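Long-range contacts in nitrite oxidoreductase subunit A (Kuenenia stuttgartiensis, PDB 7B04), which belongs to the molybdopterin oxidoreductase family and holds a molybdenum atom, an iron/sulfur cluster and two MD1 groups: residues B[120-125]-B[929-934]; B[204-209]-B[643-648]; B[289-294]-B[808-813]; B[912-917]-B[1013-1018]. One frame throughout, in Å; residues are numbered along the deposited sequence.

Contact 1. Residues B[120-125]-B[929-934]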
# COMPACT_ATOMS: atom_id res chain seq x y z
N THR B 120 -5.12 -6.52 -5.70
CA THR B 120 -5.00 -7.82 -5.06
C THR B 120 -6.20 -8.16 -4.19
O THR B 120 -6.09 -9.00 -3.29
CB THR B 120 -3.70 -7.90 -4.24
OG1 THR B 120 -3.87 -7.23 -2.99
CG2 THR B 120 -2.55 -7.28 -5.00
N PHE B 121 -7.34 -7.51 -4.41
CA PHE B 121 -8.52 -7.78 -3.59
C PHE B 121 -9.04 -9.20 -3.81
O PHE B 121 -9.57 -9.82 -2.88
CB PHE B 121 -9.63 -6.78 -3.89
CG PHE B 121 -10.86 -7.02 -3.09
CD1 PHE B 121 -10.79 -7.13 -1.71
CD2 PHE B 121 -12.09 -7.16 -3.70
CE1 PHE B 121 -11.92 -7.36 -0.96
CE2 PHE B 121 -13.22 -7.39 -2.96
CZ PHE B 121 -13.14 -7.49 -1.59
N HIS B 122 -8.91 -9.73 -5.02
CA HIS B 122 -9.37 -11.09 -5.30
C HIS B 122 -8.54 -12.13 -4.58
O HIS B 122 -9.03 -13.24 -4.33
CB HIS B 122 -9.38 -11.35 -6.81
CG HIS B 122 -8.03 -11.22 -7.46
ND1 HIS B 122 -7.38 -10.00 -7.59
CD2 HIS B 122 -7.23 -12.14 -8.03
CE1 HIS B 122 -6.24 -10.19 -8.22
NE2 HIS B 122 -6.12 -11.48 -8.50
N ARG B 123 -7.29 -11.81 -4.28
CA ARG B 123 -6.50 -12.71 -3.44
C ARG B 123 -7.10 -12.86 -2.05
O ARG B 123 -6.93 -13.89 -1.39
CB ARG B 123 -5.06 -12.19 -3.34
CG ARG B 123 -4.09 -13.00 -4.14
CD ARG B 123 -3.76 -14.28 -3.40
NE ARG B 123 -3.22 -15.30 -4.28
CZ ARG B 123 -1.94 -15.67 -4.28
NH1 ARG B 123 -1.50 -16.57 -5.14
NH2 ARG B 123 -1.10 -15.07 -3.45
N ARG B 124 -7.82 -11.84 -1.60
CA ARG B 124 -8.54 -11.93 -0.34
C ARG B 124 -9.89 -12.59 -0.54
O ARG B 124 -10.41 -13.26 0.36
CB ARG B 124 -8.73 -10.53 0.25
CG ARG B 124 -7.48 -9.80 0.63
CD ARG B 124 -7.86 -8.39 1.03
NE ARG B 124 -8.66 -8.42 2.26
CZ ARG B 124 -9.37 -7.39 2.71
NH1 ARG B 124 -10.08 -7.50 3.83
NH2 ARG B 124 -9.40 -6.25 2.03
N VAL B 125 -10.48 -12.39 -1.72
CA VAL B 125 -11.80 -12.94 -2.00
C VAL B 125 -11.76 -14.47 -2.01
O VAL B 125 -12.59 -15.14 -1.40
CB VAL B 125 -12.31 -12.38 -3.35
CG1 VAL B 125 -13.58 -13.08 -3.75
CG2 VAL B 125 -12.51 -10.88 -3.26
N THR B 929 -2.66 -10.32 3.51
CA THR B 929 -2.66 -10.88 2.17
C THR B 929 -1.23 -11.07 1.68
O THR B 929 -0.46 -10.11 1.64
CB THR B 929 -3.43 -9.96 1.24
OG1 THR B 929 -4.71 -9.69 1.81
CG2 THR B 929 -3.61 -10.61 -0.13
N ASP B 930 -0.90 -12.30 1.27
CA ASP B 930 0.49 -12.67 1.04
C ASP B 930 1.22 -11.66 0.16
O ASP B 930 2.31 -11.20 0.51
CB ASP B 930 0.56 -14.07 0.44
CG ASP B 930 -0.23 -14.21 -0.83
OD1 ASP B 930 -0.90 -13.23 -1.23
OD2 ASP B 930 -0.20 -15.30 -1.43
N TRP B 931 0.63 -11.31 -0.98
CA TRP B 931 1.31 -10.42 -1.92
C TRP B 931 1.65 -9.07 -1.28
O TRP B 931 2.79 -8.60 -1.35
CB TRP B 931 0.46 -10.22 -3.17
CG TRP B 931 0.45 -11.41 -4.08
CD1 TRP B 931 1.28 -12.49 -4.03
CD2 TRP B 931 -0.45 -11.65 -5.17
NE1 TRP B 931 0.97 -13.38 -5.02
CE2 TRP B 931 -0.10 -12.89 -5.74
CE3 TRP B 931 -1.52 -10.94 -5.72
CZ2 TRP B 931 -0.77 -13.43 -6.83
CZ3 TRP B 931 -2.18 -11.47 -6.81
CH2 TRP B 931 -1.81 -12.71 -7.35
N ASN B 932 0.66 -8.45 -0.63
CA ASN B 932 0.92 -7.18 0.04
C ASN B 932 1.72 -7.38 1.32
O ASN B 932 2.49 -6.49 1.72
CB ASN B 932 -0.40 -6.47 0.35
CG ASN B 932 -1.19 -6.13 -0.90
OD1 ASN B 932 -2.26 -6.69 -1.13
ND2 ASN B 932 -0.66 -5.22 -1.70
N PHE B 933 1.56 -8.54 1.96
CA PHE B 933 2.25 -8.85 3.21
C PHE B 933 3.74 -9.08 3.00
O PHE B 933 4.52 -8.97 3.95
CB PHE B 933 1.59 -10.08 3.83
CG PHE B 933 1.97 -10.34 5.25
CD1 PHE B 933 2.26 -9.31 6.12
CD2 PHE B 933 1.96 -11.64 5.74
CE1 PHE B 933 2.58 -9.57 7.44
CE2 PHE B 933 2.27 -11.91 7.05
CZ PHE B 933 2.57 -10.87 7.90
N ILE B 934 4.14 -9.41 1.77
CA ILE B 934 5.56 -9.58 1.47
C ILE B 934 6.25 -8.23 1.31
O ILE B 934 7.43 -8.08 1.65
CB ILE B 934 5.72 -10.46 0.21
CG1 ILE B 934 5.28 -11.90 0.50
CG2 ILE B 934 7.16 -10.47 -0.27
CD1 ILE B 934 5.14 -12.75 -0.75

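Contact 2. Residues B[204-209]-B[643-648]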
# COMPACT_ATOMS: atom_id res chain seq x y z
N GLN B 204 -20.91 -3.59 40.00
CA GLN B 204 -19.78 -3.94 39.16
C GLN B 204 -18.72 -2.85 39.09
O GLN B 204 -17.61 -3.12 38.62
CB GLN B 204 -20.27 -4.30 37.76
CG GLN B 204 -21.13 -5.55 37.72
CD GLN B 204 -21.68 -5.84 36.35
OE1 GLN B 204 -21.43 -5.10 35.40
NE2 GLN B 204 -22.44 -6.93 36.23
N GLY B 205 -19.03 -1.63 39.52
CA GLY B 205 -18.05 -0.57 39.59
C GLY B 205 -18.24 0.57 38.62
O GLY B 205 -17.38 1.46 38.57
N TYR B 206 -19.33 0.59 37.87
CA TYR B 206 -19.55 1.68 36.92
C TYR B 206 -19.95 2.95 37.67
O TYR B 206 -20.67 2.89 38.67
CB TYR B 206 -20.63 1.30 35.91
CG TYR B 206 -20.24 0.17 34.99
CD1 TYR B 206 -19.45 0.41 33.87
CD2 TYR B 206 -20.66 -1.13 35.23
CE1 TYR B 206 -19.09 -0.62 33.02
CE2 TYR B 206 -20.31 -2.16 34.38
CZ TYR B 206 -19.52 -1.90 33.28
OH TYR B 206 -19.17 -2.93 32.43
N PRO B 207 -19.49 4.12 37.21
CA PRO B 207 -19.87 5.37 37.86
C PRO B 207 -21.37 5.61 37.80
O PRO B 207 -22.06 5.13 36.91
CB PRO B 207 -19.10 6.44 37.07
CG PRO B 207 -17.98 5.69 36.42
CD PRO B 207 -18.53 4.33 36.12
N LYS B 208 -21.87 6.37 38.79
CA LYS B 208 -23.29 6.67 38.85
C LYS B 208 -23.73 7.51 37.66
O LYS B 208 -24.88 7.40 37.20
CB LYS B 208 -23.60 7.42 40.15
CG LYS B 208 -25.00 7.23 40.73
CD LYS B 208 -25.54 8.56 41.25
CE LYS B 208 -27.01 8.47 41.65
NZ LYS B 208 -27.92 8.18 40.53
N GLU B 209 -22.83 8.35 37.13
CA GLU B 209 -23.15 9.16 35.97
C GLU B 209 -23.42 8.30 34.73
O GLU B 209 -24.30 8.61 33.93
CB GLU B 209 -22.02 10.15 35.70
CG GLU B 209 -21.84 11.20 36.80
CD GLU B 209 -21.01 10.70 37.97
OE1 GLU B 209 -20.51 9.56 37.90
OE2 GLU B 209 -20.86 11.44 38.96
N PRO B 643 -21.13 8.68 28.58
CA PRO B 643 -21.39 7.33 28.06
C PRO B 643 -22.22 6.48 29.00
O PRO B 643 -22.61 6.92 30.08
CB PRO B 643 -19.98 6.76 27.89
CG PRO B 643 -19.22 7.39 29.01
CD PRO B 643 -19.78 8.79 29.16
N SER B 644 -22.49 5.25 28.58
CA SER B 644 -23.22 4.26 29.36
C SER B 644 -22.44 2.95 29.34
O SER B 644 -21.61 2.73 28.45
CB SER B 644 -24.64 4.05 28.80
OG SER B 644 -24.60 3.46 27.51
N PRO B 645 -22.68 2.07 30.31
CA PRO B 645 -21.97 0.78 30.32
C PRO B 645 -22.23 -0.03 29.06
O PRO B 645 -23.34 -0.04 28.52
CB PRO B 645 -22.53 0.08 31.57
CG PRO B 645 -23.00 1.19 32.44
CD PRO B 645 -23.52 2.25 31.51
N THR B 646 -21.19 -0.72 28.59
CA THR B 646 -21.29 -1.60 27.44
C THR B 646 -21.44 -3.03 27.93
O THR B 646 -20.55 -3.55 28.63
CB THR B 646 -20.07 -1.49 26.52
OG1 THR B 646 -19.85 -0.12 26.16
CG2 THR B 646 -20.28 -2.32 25.26
N LYS B 647 -22.56 -3.66 27.59
CA LYS B 647 -22.83 -5.04 27.94
C LYS B 647 -23.09 -5.91 26.72
O LYS B 647 -22.83 -7.12 26.77
CB LYS B 647 -24.04 -5.12 28.89
CG LYS B 647 -23.75 -4.56 30.27
CD LYS B 647 -22.71 -5.40 30.98
CE LYS B 647 -22.47 -4.92 32.39
NZ LYS B 647 -21.46 -5.76 33.10
N VAL B 648 -23.60 -5.34 25.64
CA VAL B 648 -23.73 -6.01 24.35
C VAL B 648 -23.12 -5.11 23.29
O VAL B 648 -23.24 -3.88 23.37
CB VAL B 648 -25.20 -6.34 24.01
CG1 VAL B 648 -25.28 -7.20 22.76
CG2 VAL B 648 -25.88 -7.03 25.17

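Contact 3. Residues B[289-294]-B[808-813]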
# COMPACT_ATOMS: atom_id res chain seq x y z
N SER B 289 -12.73 20.71 7.61
CA SER B 289 -12.40 21.48 6.42
C SER B 289 -11.50 20.63 5.52
O SER B 289 -10.32 20.42 5.84
CB SER B 289 -11.72 22.79 6.80
OG SER B 289 -11.30 23.50 5.65
N ASP B 290 -12.06 20.11 4.43
CA ASP B 290 -11.31 19.35 3.44
C ASP B 290 -11.78 19.78 2.05
O ASP B 290 -12.71 20.58 1.91
CB ASP B 290 -11.48 17.84 3.66
CG ASP B 290 -12.93 17.41 3.71
OD1 ASP B 290 -13.82 18.28 3.61
OD2 ASP B 290 -13.18 16.20 3.85
N VAL B 291 -11.14 19.23 1.01
CA VAL B 291 -11.37 19.67 -0.36
C VAL B 291 -11.45 18.48 -1.30
O VAL B 291 -10.94 17.39 -1.01
CB VAL B 291 -10.25 20.63 -0.85
CG1 VAL B 291 -10.23 21.90 -0.03
CG2 VAL B 291 -8.90 19.94 -0.81
N ASP B 292 -12.12 18.69 -2.43
CA ASP B 292 -11.93 17.79 -3.57
C ASP B 292 -10.50 17.98 -4.05
O ASP B 292 -10.14 19.07 -4.50
CB ASP B 292 -12.93 18.09 -4.69
CG ASP B 292 -14.36 17.78 -4.31
OD1 ASP B 292 -14.57 16.88 -3.47
OD2 ASP B 292 -15.27 18.44 -4.85
N MET B 293 -9.70 16.92 -3.98
CA MET B 293 -8.26 17.06 -4.13
C MET B 293 -7.80 17.49 -5.52
O MET B 293 -6.62 17.73 -5.70
CB MET B 293 -7.55 15.77 -3.70
CG MET B 293 -8.12 15.21 -2.41
SD MET B 293 -7.21 13.80 -1.76
CE MET B 293 -5.56 14.49 -1.62
N ASN B 294 -8.67 17.54 -6.52
CA ASN B 294 -8.22 18.22 -7.74
C ASN B 294 -7.94 19.70 -7.46
O ASN B 294 -7.14 20.32 -8.16
CB ASN B 294 -9.22 18.04 -8.88
CG ASN B 294 -10.60 18.55 -8.55
OD1 ASN B 294 -10.87 19.00 -7.44
ND2 ASN B 294 -11.49 18.49 -9.53
N ARG B 808 -15.00 21.27 -4.77
CA ARG B 808 -15.61 21.72 -3.53
C ARG B 808 -14.54 22.27 -2.61
O ARG B 808 -13.61 21.56 -2.21
CB ARG B 808 -16.35 20.60 -2.81
CG ARG B 808 -16.69 21.01 -1.38
CD ARG B 808 -17.33 19.92 -0.54
NE ARG B 808 -16.54 18.70 -0.52
CZ ARG B 808 -15.51 18.48 0.29
NH1 ARG B 808 -15.13 19.41 1.15
NH2 ARG B 808 -14.86 17.33 0.23
N HIS B 809 -14.67 23.55 -2.30
CA HIS B 809 -13.77 24.25 -1.41
C HIS B 809 -14.57 24.79 -0.23
O HIS B 809 -15.54 25.53 -0.45
CB HIS B 809 -13.07 25.38 -2.16
CG HIS B 809 -11.89 25.94 -1.44
ND1 HIS B 809 -11.05 25.15 -0.68
CD2 HIS B 809 -11.41 27.20 -1.36
CE1 HIS B 809 -10.10 25.91 -0.16
NE2 HIS B 809 -10.30 27.15 -0.56
N PRO B 810 -14.21 24.45 1.00
CA PRO B 810 -15.01 24.92 2.15
C PRO B 810 -14.90 26.43 2.32
O PRO B 810 -13.84 27.02 2.10
CB PRO B 810 -14.39 24.17 3.33
CG PRO B 810 -13.00 23.85 2.90
CD PRO B 810 -13.07 23.62 1.42
N PHE B 811 -16.03 27.04 2.68
CA PHE B 811 -16.14 28.47 2.97
C PHE B 811 -16.00 29.33 1.72
O PHE B 811 -15.75 30.54 1.83
CB PHE B 811 -15.12 28.93 4.03
CG PHE B 811 -14.98 27.98 5.18
CD1 PHE B 811 -16.07 27.65 5.96
CD2 PHE B 811 -13.75 27.43 5.48
CE1 PHE B 811 -15.94 26.78 7.01
CE2 PHE B 811 -13.61 26.55 6.54
CZ PHE B 811 -14.71 26.23 7.30
N TRP B 812 -16.16 28.75 0.54
CA TRP B 812 -16.14 29.54 -0.68
C TRP B 812 -17.28 30.55 -0.70
O TRP B 812 -17.08 31.74 -0.96
CB TRP B 812 -16.21 28.63 -1.91
CG TRP B 812 -16.24 29.38 -3.20
CD1 TRP B 812 -15.17 29.82 -3.91
CD2 TRP B 812 -17.40 29.79 -3.92
NE1 TRP B 812 -15.59 30.48 -5.04
CE2 TRP B 812 -16.96 30.48 -5.07
CE3 TRP B 812 -18.78 29.65 -3.70
CZ2 TRP B 812 -17.84 31.02 -6.00
CZ3 TRP B 812 -19.65 30.18 -4.63
CH2 TRP B 812 -19.18 30.86 -5.77
N GLU B 813 -18.51 30.09 -0.42
CA GLU B 813 -19.66 30.98 -0.37
C GLU B 813 -19.60 31.96 0.80
O GLU B 813 -20.35 32.94 0.80
CB GLU B 813 -20.96 30.17 -0.29
CG GLU B 813 -21.12 29.36 0.98
CD GLU B 813 -20.52 27.97 0.86
OE1 GLU B 813 -19.66 27.77 -0.03
OE2 GLU B 813 -20.91 27.08 1.64

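Contact 4. Residues B[912-917]-B[1013-1018]. With MD1 (phosphoric acid 4-(2-amino-4-oxo-3,4,5,6,-tetrahydro-pteridin-6-yl)-2-hydroxy-3,4-dimercapto-but-3-en-yl ester guanylate ester), chain C.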
# COMPACT_ATOMS: atom_id res chain seq x y z
N TYR B 912 10.18 8.36 20.95
CA TYR B 912 8.83 8.47 20.45
C TYR B 912 8.51 7.22 19.65
O TYR B 912 9.40 6.49 19.20
CB TYR B 912 8.67 9.72 19.57
CG TYR B 912 8.94 11.04 20.27
CD1 TYR B 912 7.96 11.66 21.03
CD2 TYR B 912 10.17 11.67 20.15
CE1 TYR B 912 8.20 12.87 21.66
CE2 TYR B 912 10.42 12.87 20.78
CZ TYR B 912 9.44 13.47 21.53
OH TYR B 912 9.69 14.67 22.16
N CYS B 913 7.22 6.98 19.45
CA CYS B 913 6.83 5.78 18.71
C CYS B 913 5.59 6.15 17.90
O CYS B 913 4.46 5.96 18.35
CB CYS B 913 6.58 4.59 19.62
SG CYS B 913 6.40 3.03 18.73
N VAL B 914 5.82 6.63 16.70
CA VAL B 914 4.74 7.00 15.81
C VAL B 914 4.20 5.73 15.18
O VAL B 914 4.94 4.77 14.93
CB VAL B 914 5.23 7.99 14.74
CG1 VAL B 914 5.56 9.33 15.35
CG2 VAL B 914 6.44 7.42 14.03
N THR B 915 2.88 5.68 14.97
CA THR B 915 2.26 4.57 14.27
C THR B 915 1.47 5.15 13.10
O THR B 915 0.24 5.25 13.16
CB THR B 915 1.39 3.71 15.19
OG1 THR B 915 0.32 4.50 15.73
CG2 THR B 915 2.22 3.13 16.32
N PRO B 916 2.15 5.52 12.02
CA PRO B 916 1.46 6.09 10.86
C PRO B 916 0.79 4.97 10.08
O PRO B 916 0.87 3.79 10.43
CB PRO B 916 2.59 6.74 10.06
CG PRO B 916 3.76 6.83 11.01
CD PRO B 916 3.60 5.62 11.87
N LYS B 917 0.10 5.35 9.02
CA LYS B 917 -0.52 4.37 8.15
C LYS B 917 0.33 4.15 6.91
O LYS B 917 1.11 5.02 6.49
CB LYS B 917 -1.95 4.80 7.81
CG LYS B 917 -2.77 4.79 9.09
CD LYS B 917 -4.24 4.93 8.88
CE LYS B 917 -4.92 5.02 10.23
NZ LYS B 917 -4.70 6.36 10.86
N TYR B 1013 16.98 10.59 16.09
CA TYR B 1013 17.46 9.63 17.08
C TYR B 1013 16.34 9.14 17.99
O TYR B 1013 16.20 7.94 18.24
CB TYR B 1013 18.58 10.27 17.90
CG TYR B 1013 19.24 9.35 18.91
CD1 TYR B 1013 20.32 8.56 18.55
CD2 TYR B 1013 18.77 9.27 20.21
CE1 TYR B 1013 20.93 7.73 19.46
CE2 TYR B 1013 19.37 8.43 21.13
CZ TYR B 1013 20.45 7.66 20.75
OH TYR B 1013 21.05 6.82 21.66
N ASN B 1014 15.52 10.07 18.49
CA ASN B 1014 14.51 9.76 19.50
C ASN B 1014 13.16 9.41 18.91
O ASN B 1014 12.14 9.58 19.58
CB ASN B 1014 14.37 10.92 20.48
CG ASN B 1014 15.65 11.20 21.24
OD1 ASN B 1014 16.29 12.23 21.04
ND2 ASN B 1014 16.02 10.28 22.12
N CYS B 1015 13.10 8.88 17.69
CA CYS B 1015 11.81 8.61 17.06
C CYS B 1015 11.85 7.27 16.36
O CYS B 1015 12.74 7.00 15.55
CB CYS B 1015 11.44 9.72 16.06
SG CYS B 1015 9.82 9.50 15.29
N THR B 1016 10.86 6.44 16.67
CA THR B 1016 10.71 5.11 16.10
C THR B 1016 9.35 5.02 15.44
O THR B 1016 8.41 5.74 15.80
CB THR B 1016 10.84 4.02 17.18
OG1 THR B 1016 9.77 4.15 18.12
CG2 THR B 1016 12.17 4.16 17.91
N MET B 1017 9.23 4.12 14.47
CA MET B 1017 8.03 4.07 13.64
C MET B 1017 7.60 2.63 13.44
O MET B 1017 8.41 1.76 13.11
CB MET B 1017 8.28 4.72 12.27
CG MET B 1017 7.01 4.98 11.47
SD MET B 1017 6.43 3.56 10.51
CE MET B 1017 7.49 3.66 9.08
N MET B 1018 6.30 2.39 13.62
CA MET B 1018 5.66 1.14 13.24
C MET B 1018 4.41 1.49 12.44
O MET B 1018 3.63 2.35 12.86
CB MET B 1018 5.27 0.30 14.47
CG MET B 1018 6.44 -0.11 15.35
SD MET B 1018 5.93 -1.23 16.67
CE MET B 1018 5.02 -0.12 17.74
PB MD1 C . -2.03 10.37 7.94
O3B MD1 C . -1.44 9.89 9.40
O1B MD1 C . -0.89 10.59 6.98
O2B MD1 C . -2.79 11.66 8.12
O3A MD1 C . -3.03 9.19 7.37
C10 MD1 C . -4.26 8.93 8.00
C11 MD1 C . -5.30 8.51 6.92
O11 MD1 C . -4.46 7.69 5.82
C12 MD1 C . -6.33 7.89 7.51
S12 MD1 C . -6.91 8.49 9.12
C13 MD1 C . -7.17 6.71 6.94
S13 MD1 C . -8.52 6.12 7.99
C14 MD1 C . -6.94 6.02 5.70
N15 MD1 C . -5.53 5.27 5.93
C16 MD1 C . -4.96 4.81 4.73
C15 MD1 C . -4.26 3.50 4.64
O14 MD1 C . -4.18 2.80 5.59
N17 MD1 C . -3.67 3.09 3.34
C17 MD1 C . -3.78 4.01 2.10
N16 MD1 C . -3.20 3.59 0.84
N18 MD1 C . -4.48 5.34 2.19
C20 MD1 C . -5.06 5.76 3.44
N8 MD1 C . -5.73 6.99 3.59
C7 MD1 C . -7.08 6.82 4.44
PA MD1 C . 0.14 9.50 9.69
O1A MD1 C . 0.20 8.71 10.98
O2A MD1 C . 0.65 8.66 8.54
O5' MD1 C . 1.09 10.84 9.85
C5' MD1 C . 1.60 11.45 8.70
C4' MD1 C . 3.04 12.02 8.96
O4' MD1 C . 3.08 12.96 10.20
C1' MD1 C . 4.38 12.51 10.93
N9 MD1 C . 4.36 12.89 12.37
C4 MD1 C . 4.45 14.17 12.71
N3 MD1 C . 4.56 15.41 11.89
C2 MD1 C . 4.64 16.71 12.56
N2 MD1 C . 4.75 17.93 11.76
N1 MD1 C . 4.61 16.80 14.00
C6 MD1 C . 4.51 15.60 14.77
O6 MD1 C . 4.48 15.66 15.95
C5 MD1 C . 4.43 14.24 14.07
N7 MD1 C . 4.32 13.00 14.54
C8 MD1 C . 4.29 12.15 13.49
C2' MD1 C . 4.32 11.24 10.78
O2' MD1 C . 5.63 10.64 11.02
C3' MD1 C . 3.86 11.07 9.20
O3' MD1 C . 5.02 11.20 8.33

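Contact 1. Residues B[120-125]-B[929-934]
Arg123 spreads its side chain over one face of the Trp931 indole, an example of how one arginine can serve both packing and charge. Its CG sits 3.7 Å from the centroid of the six-membered ring, a CH-pi contact over the face. Beyond it the chain bends at chi2 (-78°, which places CD), and the guanidinium lies flat on the indole, with planes 30° apart and the cation-pi contact off-centre. Asp930 forms a salt bridge with NH2, though the model crowds these two groups and the details are doubtful. The charge has further partners in subunit C, where Asp193 takes NH1 in a salt bridge and Phe195 adds another cation-pi contact.

Thr120 adds a second point of contact. Its CG2 lies at the edge of the indole, 3.9 Å from Trp931 CE3, while its OG1 meets Asn932 tip to tip, donating to OD1 at 2.5 Å in the plane of the amide, at a lone pair of OD1. Arg124, the residue after Arg123, packs its CG against Thr929 OG1; its NH1 bonds Glu683 and Gln925, and its side chain also touches MD1. Helices 121-125 and 930-934, inclined at 126°, thus join through a cation-pi stack between the MD1 pocket and the interface with subunits B and C.

Contact 2. Residues B[204-209]-B[643-648]
Tyr206 lays one face of its ring over Pro645, whose CB stands 3.8 Å from the ring centroid, only 11° off the normal. This is a CH-pi contact close to the ring centre. Pro645 CG continues the overlap toward Tyr206 CG, at 3.9 Å. The phenol oxygen is held by Glu621, which also takes the amide of Thr646 through its other carboxylate oxygen, so one acid bonds to both segments.

The two segments are connections between regular elements. Residues 204-209 form the turn from helix 195-204 to helix 208-213, and residues 643-648 lead into strand 648-652, an inner strand of the mixed seven-stranded sheet.

Lys647 comes in at the rim of the same ring. Its chain bends at chi2 (-66°, placing CD) and then runs extended, bringing NZ near the ring plane, 3.7 Å from Tyr206 OH. There it meets Gln204 tip to tip, donating to the amide oxygen OE1 in a bond modelled very short. The other end of that amide, NE2, is hydrogen-bonded to Tyr192, and Lys647 NZ has further weak polar partners in Tyr192, Asn673 and Glu675.

Contact 3. Residues B[289-294]-B[808-813]
Asp290 OD1 is gripped by two cations, Arg808 from across the contact and Lys567 from another part of the chain. Arg808 NH1 lies 3.0 Å from Asp290 OD1 and approaches from above the carboxylate plane, 50° out of it; the same nitrogen makes a weak bond to the backbone oxygen Asp290 O. The arginine chain runs extended as far as CD and bends at chi3 (53°, which places NE); one face of its guanidinium is turned to Asp292 N. Asp290 OD2, meanwhile, is bonded to Tyr566.

The main chain of Arg808 is bound as well: its N donates to the side-chain oxygen Asp292 OD2 at 2.8 Å, and Asp292 N donates to Arg808 O at 3.2 Å. Asp292 OD1 adds a long salt bridge to Arg808 NH2. Beside this polar network, Val291 CG1 packs 3.6 Å from Pro810 CD and also meets the edge of the His809 imidazole. Ser289 OG, bonded to His560, touches Pro810 CG.

The chain then makes a type II turn from His809 to Trp812 into helix 812-816; just before the helix, Phe811 N bonds Ser409 OG of subunit B. With two acids set against Arg808 and Lys567, this buried network probably comes close to balancing its own charge.

Contact 4. Residues B[912-917]-B[1013-1018]
Strands 912-914 and 1015-1018 run parallel, their axes 4.5 Å apart at closest approach and inclined by 27°, with Tyr912 beside Cys1015, Cys913 beside Thr1016 and Val914 beside Met1017. The ladder opens with Tyr912 N donating to Asn1014 O at 2.7 Å and continues through Val914 N to Thr1016 O and Met1018 N to Val914 O. Within it Tyr912 O is doubly used. Thr1016 OG1, held by chi1 of 64° between its own backbone N and carbonyl carbon, donates to Tyr912 O at 2.6 Å along a lone pair, within the carbonyl plane. Thr1016 N reaches the same oxygen at 2.9 Å from 47° above that plane.

The pair belongs to a mixed six-stranded sheet whose first and last strands also meet, consistent with the six-stranded beta barrel of the C-terminal domain in this family. Strand 956-959 pairs antiparallel along the other edge of 1015-1018, and strand 1102-1109 touches Tyr912 and Cys913.

Val914 divides its branches between protein and ligand. CG2 packs 3.6 Å from Met1017 CG, the two side chains crossing at about a right angle, whereas CG1 approaches the guanine of MD1, 3.6 Å from its C8. Cys913 SG meets the terminal methyl Met1018 CE at 3.6 Å, and Pro916 CD rests on Met1017 CG. Beyond the strand, Lys917 N makes a weak bond to MD1 O2A at 3.4 Å, and the Lys917 side chain runs past the pterin and the sulfur S12. Thr915 OG1 bonds N17 of the other MD1, whose pocket also includes Lys917.

In the fold
The four contacts lie well apart in the chain, their centres between 26 and 41 Å from one another. Contacts 2 and 3 are the most distant pair, on opposite sides of the chain's centre. Contact 1 joins the two ends of a long span of chain that includes both segments of each of them; contacts 2 and 3 interlock, their segments alternating. Contacts 1 and 4 likewise alternate, strand 911-914 being followed by helix 930-935. Contact 2 leads into the mixed seven-stranded sheet, contact 3 touches an outer strand of the five-stranded parallel sheet, and contact 4 lies in the six-stranded sheet. Contacts 1 and 4 thus bring distant regions to the MD1 pockets, while contacts 2 and 3 tie together other parts of the fold.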